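Local structure of receptor-like protein kinase ANXUR1 (Arabidopsis thaliana, 6FIG) at residues F289-K293 against I294-V298; T313-I317 against I318-G322. The protein is a plant receptor-like kinase involved in reproduction, whose malectin-like ectodomain probably senses extracellular signals at the cell surface. One frame throughout, in Å; residues are numbered along the deposited sequence.

Interaction 1 of 2, residues F289-K293 against I294-V298; sequences FQLSK and INQKV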
ATOM      1  N   PHE A 289     -18.874 -16.586 -14.359  1.00 26.22           N
ATOM      2  CA  PHE A 289     -17.919 -16.395 -15.456  1.00 27.89           C
ATOM      3  C   PHE A 289     -18.014 -17.430 -16.581  1.00 30.41           C
ATOM      4  O   PHE A 289     -17.230 -17.383 -17.529  1.00 32.32           O
ATOM      5  CB  PHE A 289     -16.480 -16.254 -14.930  1.00 27.91           C
ATOM      6  CG  PHE A 289     -16.011 -17.397 -14.077  1.00 27.14           C
ATOM      7  CD1 PHE A 289     -15.829 -17.227 -12.704  1.00 26.41           C
ATOM      8  CD2 PHE A 289     -15.711 -18.640 -14.641  1.00 28.04           C
ATOM      9  CE1 PHE A 289     -15.390 -18.269 -11.909  1.00 25.93           C
ATOM     10  CE2 PHE A 289     -15.281 -19.688 -13.846  1.00 28.18           C
ATOM     11  CZ  PHE A 289     -15.107 -19.499 -12.479  1.00 27.09           C
ATOM     12  N   GLN A 290     -18.994 -18.326 -16.513  1.00 31.30           N
ATOM     13  CA  GLN A 290     -19.222 -19.294 -17.605  1.00 34.25           C
ATOM     14  C   GLN A 290     -20.522 -19.059 -18.346  1.00 33.60           C
ATOM     15  O   GLN A 290     -20.543 -18.990 -19.576  1.00 35.20           O
ATOM     16  CB  GLN A 290     -19.175 -20.701 -17.049  1.00 37.33           C
ATOM     17  CG  GLN A 290     -17.797 -21.051 -16.524  1.00 41.02           C
ATOM     18  CD  GLN A 290     -17.640 -22.527 -16.270  1.00 43.93           C
ATOM     19  OE1 GLN A 290     -18.437 -23.131 -15.545  1.00 46.20           O
ATOM     20  NE2 GLN A 290     -16.596 -23.116 -16.842  1.00 47.78           N
ATOM     21  N   LEU A 291     -21.601 -18.978 -17.596  1.00 31.04           N
ATOM     22  CA  LEU A 291     -22.948 -18.808 -18.127  1.00 30.93           C
ATOM     23  C   LEU A 291     -23.236 -17.351 -18.379  1.00 30.94           C
ATOM     24  O   LEU A 291     -22.451 -16.477 -17.998  1.00 30.53           O
ATOM     25  CB  LEU A 291     -23.968 -19.399 -17.151  1.00 30.08           C
ATOM     26  CG  LEU A 291     -23.730 -20.875 -16.825  1.00 30.85           C
ATOM     27  CD1 LEU A 291     -24.576 -21.306 -15.637  1.00 30.36           C
ATOM     28  CD2 LEU A 291     -24.018 -21.718 -18.060  1.00 32.81           C
ATOM     29  N   SER A 292     -24.347 -17.077 -19.049  1.00 31.22           N
ATOM     30  CA  SER A 292     -24.645 -15.702 -19.463  1.00 31.63           C
ATOM     31  C   SER A 292     -26.055 -15.204 -19.243  1.00 31.11           C
ATOM     32  O   SER A 292     -26.298 -14.012 -19.429  1.00 31.13           O
ATOM     33  CB  SER A 292     -24.267 -15.505 -20.932  1.00 34.44           C
ATOM     34  OG  SER A 292     -25.065 -16.316 -21.746  1.00 36.07           O
ATOM     35  N   LYS A 293     -26.989 -16.079 -18.876  1.00 30.12           N
ATOM     36  CA  LYS A 293     -28.392 -15.681 -18.773  1.00 30.01           C
ATOM     37  C   LYS A 293     -29.000 -16.118 -17.457  1.00 28.18           C
ATOM     38  O   LYS A 293     -28.548 -17.061 -16.817  1.00 26.60           O
ATOM     39  CB  LYS A 293     -29.211 -16.291 -19.905  1.00 32.31           C
ATOM     40  CG  LYS A 293     -28.802 -15.867 -21.309  1.00 34.99           C
ATOM     41  CD  LYS A 293     -29.630 -16.608 -22.356  1.00 37.42           C
ATOM     42  CE  LYS A 293     -29.169 -18.065 -22.494  1.00 39.29           C
ATOM     43  NZ  LYS A 293     -29.899 -18.847 -23.532  1.00 42.39           N
ATOM     44  N   ILE A 294     -30.056 -15.416 -17.094  1.00 27.56           N
ATOM     45  CA  ILE A 294     -30.880 -15.791 -15.978  1.00 26.92           C
ATOM     46  C   ILE A 294     -31.476 -17.187 -16.224  1.00 26.34           C
ATOM     47  O   ILE A 294     -31.743 -17.596 -17.374  1.00 27.33           O
ATOM     48  CB  ILE A 294     -31.995 -14.749 -15.772  1.00 27.78           C
ATOM     49  CG1 ILE A 294     -32.689 -14.954 -14.439  1.00 27.53           C
ATOM     50  CG2 ILE A 294     -33.007 -14.763 -16.919  1.00 29.14           C
ATOM     51  CD1 ILE A 294     -33.608 -13.804 -14.090  1.00 28.74           C
ATOM     52  N   ASN A 295     -31.659 -17.911 -15.126  1.00 25.39           N
ATOM     53  CA  ASN A 295     -32.319 -19.223 -15.141  1.00 26.08           C
ATOM     54  C   ASN A 295     -31.526 -20.306 -15.860  1.00 26.44           C
ATOM     55  O   ASN A 295     -32.087 -21.299 -16.318  1.00 27.28           O
ATOM     56  CB  ASN A 295     -33.750 -19.158 -15.689  1.00 27.32           C
ATOM     57  CG  ASN A 295     -34.633 -20.257 -15.124  1.00 28.07           C
ATOM     58  OD1 ASN A 295     -34.449 -20.678 -13.988  1.00 28.38           O
ATOM     59  ND2 ASN A 295     -35.599 -20.728 -15.921  1.00 29.12           N
ATOM     60  N   GLN A 296     -30.214 -20.131 -15.923  1.00 26.21           N
ATOM     61  CA  GLN A 296     -29.328 -21.178 -16.349  1.00 26.85           C
ATOM     62  C   GLN A 296     -28.862 -22.023 -15.194  1.00 26.67           C
ATOM     63  O   GLN A 296     -28.837 -23.233 -15.311  1.00 26.61           O
ATOM     64  CB  GLN A 296     -28.159 -20.615 -17.141  1.00 27.19           C
ATOM     65  CG  GLN A 296     -28.574 -20.141 -18.529  1.00 28.41           C
ATOM     66  CD  GLN A 296     -27.383 -19.796 -19.378  1.00 29.74           C
ATOM     67  OE1 GLN A 296     -26.661 -18.868 -19.045  1.00 29.14           O
ATOM     68  NE2 GLN A 296     -27.165 -20.538 -20.477  1.00 31.14           N
ATOM     69  N   LYS A 297     -28.465 -21.383 -14.091  1.00 25.99           N
ATOM     70  CA  LYS A 297     -28.032 -22.073 -12.874  1.00 26.24           C
ATOM     71  C   LYS A 297     -28.744 -21.433 -11.695  1.00 25.36           C
ATOM     72  O   LYS A 297     -28.635 -20.224 -11.483  1.00 25.32           O
ATOM     73  CB  LYS A 297     -26.531 -21.992 -12.706  1.00 26.99           C
ATOM     74  CG  LYS A 297     -26.001 -22.576 -11.400  1.00 28.29           C
ATOM     75  CD  LYS A 297     -24.476 -22.594 -11.375  1.00 30.33           C
ATOM     76  CE  LYS A 297     -23.880 -21.195 -11.358  1.00 31.98           C
ATOM     77  NZ  LYS A 297     -22.468 -21.218 -11.787  1.00 33.74           N
ATOM     78  N   VAL A 298     -29.482 -22.257 -10.968  1.00 24.37           N
ATOM     79  CA  VAL A 298     -30.385 -21.803  -9.922  1.00 23.53           C
ATOM     80  C   VAL A 298     -30.283 -22.813  -8.797  1.00 22.94           C
ATOM     81  O   VAL A 298     -30.412 -24.016  -9.026  1.00 23.11           O
ATOM     82  CB  VAL A 298     -31.820 -21.704 -10.471  1.00 25.04           C
ATOM     83  CG1 VAL A 298     -32.780 -21.216  -9.430  1.00 25.80           C
ATOM     84  CG2 VAL A 298     -31.866 -20.793 -11.693  1.00 25.41           C
TER
HETATM   85  O   HOH W   1     -24.585 -19.270 -21.839  1.00 46.43           O
HETATM   86  O   HOH W   2     -28.185 -18.258 -14.289  1.00 23.69           O
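Gln296 closes a type II beta turn that runs from Lys293 to Gln296, and its side chain folds back onto Leu291, Ser292 and Lys293. The amide oxygen does most of the work. Gln296 OE1 accepts from Ser292 N at 2.9 Å and from Lys293 N at 2.8 Å. The two donors come in differently. Ser292 N lies in the carbonyl plane, with a C=O...N angle of 159°. Lys293 N sits above that plane, 41° out of it. Two successive backbone N-H groups thus grip one oxygen and fix the rotation of the amide. The chain of Gln296 is extended beyond CG, which carries the amide back to the peptides before the turn.

The turn belongs to the loop between strands 278-287 and 299-303 of the malectin-like domain. Glu358, from elsewhere in the chain, takes a hydrogen bond from Gln296 NE2. A water accepts from the same nitrogen and also pairs with Ser292 OG.

Leu291 lies against the glutamine chain, with CB and CD2 near the amide and CD1 near Gln296 CB. Leu291 CB is 3.3 Å from Gln296 OE1, and Leu291 CD1 reaches on to Lys297 CB at 3.6 Å. The side chains of Leu291 and Lys297 meet at about a right angle. Lys293 bends at chi3 (-75°), and its CE passes 3.8 Å from Gln296 NE2. A second water lies 2.8 Å from Lys293 O and accepts from Lys297 N, bridging the start of the turn to the residue after it. The amine of Lys297 turns to Ser363 OG and to a salt bridge with Glu288.

Interaction 2 of 2, residues T313-I317 against I318-G322; sequences TPADI and IGWTG
Asp316 is the N-cap of the short helix 317-321, and its carboxylate takes the N-H of Gly319 in the first turn. Gly319 N reaches Asp316 OD1 at 3.0 Å with a nearly straight N-H...O angle of 165°. The nitrogen does not come in the carboxylate plane. It meets OD1 from above, 78° out of it. Asp316 CG stands trans to its own backbone N (chi1 178°), and this swings OD1 over the start of the helix. The helix end would probably stabilise the negative charge there. OD2 has another partner, Asn295 N of the loop between strands 278-287 and 299-303.

The backbone carries on the helix: Asp316 O accepts from Trp320 N, and Ile317 O accepts from Thr321 N at 2.7 Å. These are the first two i to i+4 bonds of the helix.

Trp320 folds its indole back along the residues before the helix. The benzene half of the ring meets Ala315, and Ala315 CB is 3.6 Å from Trp320 CH2. That methyl approaches obliquely. Asp316 N lies over one face, 4.2 Å above the plane and offset toward the rim. Met328, Lys330 and Tyr332 of strand 327-336 also touch the indole, so Trp320 joins the helix to that strand.

Ile317 and Thr321 lie side by side one turn apart and point the same way. Their CG2 methyls are 4.2 Å apart. Thr321 OG1, between its backbone N and carbonyl carbon, is hydrogen-bonded to Glu323 O.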
ATOM      1  N   THR A 313     -37.481 -18.395  -4.102  1.00 32.12           N
ATOM      2  CA  THR A 313     -36.396 -17.433  -4.247  1.00 30.84           C
ATOM      3  C   THR A 313     -35.030 -18.119  -4.079  1.00 28.32           C
ATOM      4  O   THR A 313     -34.237 -17.736  -3.225  1.00 28.84           O
ATOM      5  CB  THR A 313     -36.556 -16.258  -3.250  1.00 32.10           C
ATOM      6  OG1 THR A 313     -36.742 -16.774  -1.933  1.00 33.66           O
ATOM      7  CG2 THR A 313     -37.783 -15.410  -3.618  1.00 34.22           C
ATOM      8  N   PRO A 314     -34.728 -19.124  -4.924  1.00 26.90           N
ATOM      9  CA  PRO A 314     -33.374 -19.693  -4.921  1.00 25.32           C
ATOM     10  C   PRO A 314     -32.335 -18.676  -5.427  1.00 24.01           C
ATOM     11  O   PRO A 314     -32.692 -17.642  -5.989  1.00 24.92           O
ATOM     12  CB  PRO A 314     -33.491 -20.890  -5.873  1.00 25.88           C
ATOM     13  CG  PRO A 314     -34.569 -20.490  -6.817  1.00 26.73           C
ATOM     14  CD  PRO A 314     -35.527 -19.635  -6.046  1.00 27.52           C
ATOM     15  N   ALA A 315     -31.069 -18.990  -5.231  1.00 22.51           N
ATOM     16  CA  ALA A 315     -29.959 -18.183  -5.716  1.00 22.14           C
ATOM     17  C   ALA A 315     -29.827 -18.365  -7.217  1.00 22.47           C
ATOM     18  O   ALA A 315     -29.945 -19.473  -7.739  1.00 23.10           O
ATOM     19  CB  ALA A 315     -28.678 -18.608  -5.041  1.00 21.66           C
ATOM     20  N   ASP A 316     -29.589 -17.261  -7.914  1.00 22.15           N
ATOM     21  CA  ASP A 316     -29.291 -17.287  -9.347  1.00 22.49           C
ATOM     22  C   ASP A 316     -28.342 -16.110  -9.523  1.00 22.01           C
ATOM     23  O   ASP A 316     -28.761 -14.962  -9.364  1.00 21.96           O
ATOM     24  CB  ASP A 316     -30.582 -17.147 -10.164  1.00 23.54           C
ATOM     25  CG  ASP A 316     -30.348 -17.121 -11.673  1.00 24.13           C
ATOM     26  OD1 ASP A 316     -29.196 -16.834 -12.131  1.00 24.08           O
ATOM     27  OD2 ASP A 316     -31.343 -17.347 -12.405  1.00 25.33           O
ATOM     28  N   ILE A 317     -27.070 -16.385  -9.809  1.00 21.34           N
ATOM     29  CA  ILE A 317     -26.069 -15.315  -9.845  1.00 21.12           C
ATOM     30  C   ILE A 317     -26.393 -14.248 -10.908  1.00 22.35           C
ATOM     31  O   ILE A 317     -26.431 -13.047 -10.599  1.00 22.43           O
ATOM     32  CB  ILE A 317     -24.628 -15.834 -10.020  1.00 21.54           C
ATOM     33  CG1 ILE A 317     -24.275 -16.825  -8.925  1.00 21.51           C
ATOM     34  CG2 ILE A 317     -23.640 -14.654 -10.001  1.00 21.60           C
ATOM     35  CD1 ILE A 317     -23.053 -17.672  -9.242  1.00 22.65           C
ATOM     36  N   ILE A 318     -26.633 -14.670 -12.146  1.00 23.26           N
ATOM     37  CA  ILE A 318     -27.043 -13.731 -13.191  1.00 24.72           C
ATOM     38  C   ILE A 318     -28.389 -13.084 -12.860  1.00 24.84           C
ATOM     39  O   ILE A 318     -28.608 -11.904 -13.149  1.00 25.73           O
ATOM     40  CB  ILE A 318     -27.126 -14.393 -14.578  1.00 26.81           C
ATOM     41  CG1 ILE A 318     -25.776 -14.971 -15.010  1.00 29.07           C
ATOM     42  CG2 ILE A 318     -27.594 -13.389 -15.622  1.00 27.84           C
ATOM     43  CD1 ILE A 318     -24.767 -13.961 -15.452  1.00 30.83           C
ATOM     44  N   GLY A 319     -29.283 -13.846 -12.243  1.00 24.33           N
ATOM     45  CA  GLY A 319     -30.539 -13.294 -11.724  1.00 25.19           C
ATOM     46  C   GLY A 319     -30.311 -12.093 -10.825  1.00 25.81           C
ATOM     47  O   GLY A 319     -31.023 -11.103 -10.920  1.00 27.71           O
ATOM     48  N   TRP A 320     -29.313 -12.196  -9.954  1.00 24.40           N
ATOM     49  CA  TRP A 320     -28.904 -11.115  -9.077  1.00 25.29           C
ATOM     50  C   TRP A 320     -28.082 -10.021  -9.740  1.00 25.43           C
ATOM     51  O   TRP A 320     -28.359  -8.843  -9.524  1.00 26.92           O
ATOM     52  CB  TRP A 320     -28.078 -11.678  -7.925  1.00 25.05           C
ATOM     53  CG  TRP A 320     -28.863 -12.199  -6.775  1.00 26.87           C
ATOM     54  CD1 TRP A 320     -30.011 -11.691  -6.256  1.00 29.20           C
ATOM     55  CD2 TRP A 320     -28.472 -13.273  -5.927  1.00 25.84           C
ATOM     56  NE1 TRP A 320     -30.376 -12.408  -5.132  1.00 30.63           N
ATOM     57  CE2 TRP A 320     -29.438 -13.381  -4.911  1.00 28.02           C
ATOM     58  CE3 TRP A 320     -27.406 -14.159  -5.938  1.00 25.23           C
ATOM     59  CZ2 TRP A 320     -29.379 -14.373  -3.924  1.00 27.59           C
ATOM     60  CZ3 TRP A 320     -27.329 -15.118  -4.948  1.00 25.60           C
ATOM     61  CH2 TRP A 320     -28.306 -15.212  -3.957  1.00 26.35           C
ATOM     62  N   THR A 321     -27.076 -10.379 -10.540  1.00 24.91           N
ATOM     63  CA  THR A 321     -26.133  -9.359 -11.068  1.00 25.55           C
ATOM     64  C   THR A 321     -26.551  -8.726 -12.382  1.00 27.56           C
ATOM     65  O   THR A 321     -26.128  -7.604 -12.690  1.00 29.43           O
ATOM     66  CB  THR A 321     -24.726  -9.931 -11.259  1.00 24.74           C
ATOM     67  OG1 THR A 321     -24.752 -10.926 -12.283  1.00 25.17           O
ATOM     68  CG2 THR A 321     -24.222 -10.536  -9.986  1.00 23.79           C
ATOM     69  N   GLY A 322     -27.324  -9.451 -13.178  1.00 27.68           N
ATOM     70  CA  GLY A 322     -27.736  -9.009 -14.496  1.00 28.93           C
ATOM     71  C   GLY A 322     -26.778  -9.361 -15.619  1.00 29.79           C
ATOM     72  O   GLY A 322     -27.166  -9.262 -16.760  1.00 31.38           O
TER

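Interaction 1 comes first along the chain, in the loop before strand 299-303. Interaction 2 follows strand 306-307 and includes helix 317-321. The centres are about 8 Å apart, on the same side of the chain's centre, and both lie within the malectin-like domain. They touch directly. Asn295 N is 2.8 Å from Asp316 OD2, a probable hydrogen bond, so the aspartate that caps the helix with OD1 also meets the turn of 293-296. The side chain of Val298 touches Pro314. The loops before strand 299-303 and after strand 306-307 are thereby joined beside the helix, their contacts centred about 29 Å and 25 Å from the centre of the chain.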